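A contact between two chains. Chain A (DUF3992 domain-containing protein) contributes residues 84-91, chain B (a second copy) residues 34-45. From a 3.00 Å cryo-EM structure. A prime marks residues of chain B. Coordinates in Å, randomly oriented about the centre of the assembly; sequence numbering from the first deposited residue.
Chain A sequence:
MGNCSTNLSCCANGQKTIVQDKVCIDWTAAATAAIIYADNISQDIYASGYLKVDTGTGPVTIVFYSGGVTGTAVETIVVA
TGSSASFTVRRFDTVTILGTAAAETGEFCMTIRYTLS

Chain A, residues 84-91: SASFTVRR
Chain B (34-45) AIIYADNISQDI

How do the two backbones lie against each other? Residues 84-90 of chain A form an extended strand that runs parallel to the chain B strand that includes Ala34′ to Ala38′; the axes diverge by 16° and approach to 5.0 Å. Ala85 sits across from Ile36′, Ser86 from Tyr37′, Phe87 from Ala38′ and Thr88 from Asp39′, with CA-CA distances rising from 5.0 to 5.4 Å.

What holds the strands together at Ala85 and Ser86? Ala85 CA lies 3.9 Å from Ile36′ O, and Ser86 N donates a weak but nearly straight hydrogen bond to Ile36′ O (3.4 Å, 171°). Ile36′ departs from the extended form, with phi/psi of -114/-14°. One step on, Tyr37′ CA lies 3.5 Å from Ser86 O, a CA-H...O contact. Ser86 is a p rotamer, and its OG meets the edge of the t-rotamer Tyr37′ ring, 3.5 Å from Tyr37′ CD1.

How do Phe87 and Thr88 continue the pairing? Phe87 (p, chi2 80°) and Ala38′ project from one face of the sheet; Ser86, Thr88, Tyr37′ and Asp39′ project from the other. Phe87 CA approaches Ala38′ O at 3.6 Å, and Thr88 O approaches Asp39′ CA at 3.4 Å. Thr88 is t: its CG2 comes unusually close to Tyr37′ OH (2.9 Å), nearer than a comfortable van der Waals contact, while OG1 is hydrogen-bonded elsewhere in the structure.

What happens where chain B leaves the strand? Val89 (t) brings CG1 to 4.1 Å from Asn40′ ND2. Arg90, with chi angles 63, 170, -175 and -130°, reaches along the Asn40′-Asp44′ loop. The p-rotamer Ile41′ covers one guanidinium face, its CG2 3.0 Å from Arg90 NH1, shorter than a normal carbon-nitrogen contact. Asp44′ OD1 stands near the guanidinium plane, 4.5 Å from Arg90 NH1, opposite in charge but beyond salt-bridge range.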

# COMPACT_ATOMS: atom_id res chain seq x y z
N SER A 84 -25.47 21.97 -46.91
CA SER A 84 -25.70 21.19 -45.70
C SER A 84 -25.13 21.94 -44.51
O SER A 84 -24.41 22.92 -44.65
CB SER A 84 -25.05 19.81 -45.81
OG SER A 84 -25.65 19.05 -46.84
N ALA A 85 -25.47 21.45 -43.31
CA ALA A 85 -24.91 22.02 -42.09
C ALA A 85 -24.92 20.97 -40.99
O ALA A 85 -25.91 20.27 -40.82
CB ALA A 85 -25.70 23.25 -41.65
N SER A 86 -23.83 20.89 -40.24
CA SER A 86 -23.67 19.88 -39.20
C SER A 86 -23.73 20.52 -37.82
O SER A 86 -23.72 21.74 -37.67
CB SER A 86 -22.35 19.13 -39.39
OG SER A 86 -21.27 20.03 -39.40
N PHE A 87 -23.81 19.67 -36.80
CA PHE A 87 -24.00 20.16 -35.44
C PHE A 87 -23.68 19.08 -34.42
O PHE A 87 -23.66 17.88 -34.74
CB PHE A 87 -25.43 20.65 -35.23
CG PHE A 87 -26.47 19.63 -35.58
CD1 PHE A 87 -26.79 18.62 -34.70
CD2 PHE A 87 -27.13 19.69 -36.78
CE1 PHE A 87 -27.73 17.68 -35.02
CE2 PHE A 87 -28.08 18.76 -37.10
CZ PHE A 87 -28.38 17.75 -36.22
N THR A 88 -23.47 19.52 -33.17
CA THR A 88 -23.54 18.67 -31.99
C THR A 88 -24.11 19.49 -30.84
O THR A 88 -23.72 20.64 -30.64
CB THR A 88 -22.17 18.10 -31.60
OG1 THR A 88 -22.28 17.37 -30.38
CG2 THR A 88 -21.17 19.19 -31.41
N VAL A 89 -25.05 18.90 -30.10
CA VAL A 89 -25.86 19.62 -29.13
C VAL A 89 -26.14 18.70 -27.94
O VAL A 89 -26.21 17.48 -28.08
CB VAL A 89 -27.18 20.12 -29.77
CG1 VAL A 89 -28.09 20.77 -28.76
CG2 VAL A 89 -26.90 21.10 -30.87
N ARG A 90 -26.30 19.30 -26.76
CA ARG A 90 -26.71 18.57 -25.57
C ARG A 90 -27.88 19.29 -24.91
O ARG A 90 -28.13 20.46 -25.17
CB ARG A 90 -25.60 18.46 -24.54
CG ARG A 90 -25.17 19.79 -24.00
CD ARG A 90 -24.25 19.61 -22.84
NE ARG A 90 -23.93 20.89 -22.23
CZ ARG A 90 -22.71 21.31 -21.95
NH1 ARG A 90 -21.66 20.54 -22.18
NH2 ARG A 90 -22.54 22.51 -21.40
N ARG A 91 -28.57 18.56 -24.03
CA ARG A 91 -29.77 19.05 -23.34
C ARG A 91 -30.73 19.78 -24.28
O ARG A 91 -30.89 21.00 -24.23
CB ARG A 91 -29.43 19.94 -22.14
CG ARG A 91 -29.25 19.19 -20.83
CD ARG A 91 -28.19 19.76 -19.90
NE ARG A 91 -26.81 19.61 -20.30
CZ ARG A 91 -25.80 19.69 -19.43
NH1 ARG A 91 -24.55 19.54 -19.81
NH2 ARG A 91 -26.07 19.95 -18.15
N ALA B 34 -21.67 32.08 -44.34
CA ALA B 34 -22.67 31.04 -44.15
C ALA B 34 -22.24 30.14 -43.00
O ALA B 34 -21.09 29.71 -42.95
CB ALA B 34 -22.86 30.22 -45.42
N ILE B 35 -23.18 29.85 -42.10
CA ILE B 35 -22.90 28.98 -40.96
C ILE B 35 -22.80 27.55 -41.44
O ILE B 35 -23.71 27.03 -42.10
CB ILE B 35 -23.98 29.12 -39.89
CG1 ILE B 35 -24.17 30.59 -39.50
CG2 ILE B 35 -23.63 28.30 -38.67
CD1 ILE B 35 -23.05 31.13 -38.66
N ILE B 36 -21.69 26.89 -41.11
CA ILE B 36 -21.45 25.52 -41.54
C ILE B 36 -21.42 24.56 -40.36
O ILE B 36 -21.54 23.34 -40.57
CB ILE B 36 -20.14 25.43 -42.35
CG1 ILE B 36 -19.86 24.04 -42.88
CG2 ILE B 36 -18.97 25.83 -41.50
CD1 ILE B 36 -18.64 23.99 -43.74
N TYR B 37 -21.32 25.06 -39.13
CA TYR B 37 -21.27 24.22 -37.94
C TYR B 37 -21.56 25.09 -36.73
O TYR B 37 -21.17 26.25 -36.69
CB TYR B 37 -19.89 23.57 -37.81
CG TYR B 37 -19.72 22.77 -36.55
CD1 TYR B 37 -20.19 21.48 -36.46
CD2 TYR B 37 -19.07 23.30 -35.46
CE1 TYR B 37 -20.03 20.75 -35.32
CE2 TYR B 37 -18.90 22.58 -34.32
CZ TYR B 37 -19.39 21.31 -34.25
OH TYR B 37 -19.22 20.58 -33.11
N ALA B 38 -22.24 24.51 -35.74
CA ALA B 38 -22.60 25.25 -34.54
C ALA B 38 -22.83 24.29 -33.39
O ALA B 38 -23.29 23.16 -33.59
CB ALA B 38 -23.85 26.10 -34.76
N ASP B 39 -22.51 24.73 -32.18
CA ASP B 39 -22.69 23.91 -31.00
C ASP B 39 -23.03 24.80 -29.81
O ASP B 39 -23.15 26.02 -29.94
CB ASP B 39 -21.43 23.09 -30.70
CG ASP B 39 -20.24 23.95 -30.40
OD1 ASP B 39 -19.23 23.42 -29.90
OD2 ASP B 39 -20.29 25.16 -30.67
N ASN B 40 -23.19 24.18 -28.65
CA ASN B 40 -23.33 24.91 -27.41
C ASN B 40 -22.42 24.38 -26.31
O ASN B 40 -22.49 24.88 -25.19
CB ASN B 40 -24.79 24.89 -26.93
CG ASN B 40 -25.28 23.51 -26.62
OD1 ASN B 40 -24.59 22.53 -26.87
ND2 ASN B 40 -26.47 23.42 -26.07
N ILE B 41 -21.59 23.39 -26.60
CA ILE B 41 -20.59 22.93 -25.64
C ILE B 41 -19.28 23.63 -25.94
O ILE B 41 -18.31 23.00 -26.36
CB ILE B 41 -20.43 21.40 -25.71
CG1 ILE B 41 -20.30 20.94 -27.15
CG2 ILE B 41 -21.65 20.73 -25.18
CD1 ILE B 41 -19.95 19.48 -27.27
N SER B 42 -19.22 24.93 -25.68
CA SER B 42 -18.07 25.70 -26.13
C SER B 42 -16.85 25.54 -25.23
O SER B 42 -15.73 25.73 -25.69
CB SER B 42 -18.43 27.18 -26.22
OG SER B 42 -17.31 27.95 -26.61
N GLN B 43 -17.05 25.20 -23.96
CA GLN B 43 -15.95 25.23 -23.01
C GLN B 43 -15.02 24.03 -23.15
O GLN B 43 -13.81 24.17 -22.97
CB GLN B 43 -16.49 25.30 -21.58
CG GLN B 43 -17.56 24.28 -21.28
CD GLN B 43 -18.95 24.81 -21.54
OE1 GLN B 43 -19.12 25.87 -22.14
NE2 GLN B 43 -19.95 24.07 -21.09
N ASP B 44 -15.55 22.85 -23.47
CA ASP B 44 -14.72 21.66 -23.61
C ASP B 44 -15.04 21.00 -24.95
O ASP B 44 -15.92 20.14 -25.04
CB ASP B 44 -14.96 20.69 -22.46
CG ASP B 44 -16.41 20.35 -22.27
OD1 ASP B 44 -17.27 21.18 -22.63
OD2 ASP B 44 -16.71 19.24 -21.78
N ILE B 45 -14.32 21.40 -25.99
CA ILE B 45 -14.48 20.78 -27.29
C ILE B 45 -13.15 20.87 -28.02
O ILE B 45 -12.47 21.90 -27.97
CB ILE B 45 -15.63 21.44 -28.09
CG1 ILE B 45 -15.94 20.63 -29.33
CG2 ILE B 45 -15.29 22.87 -28.45
CD1 ILE B 45 -17.23 21.01 -29.98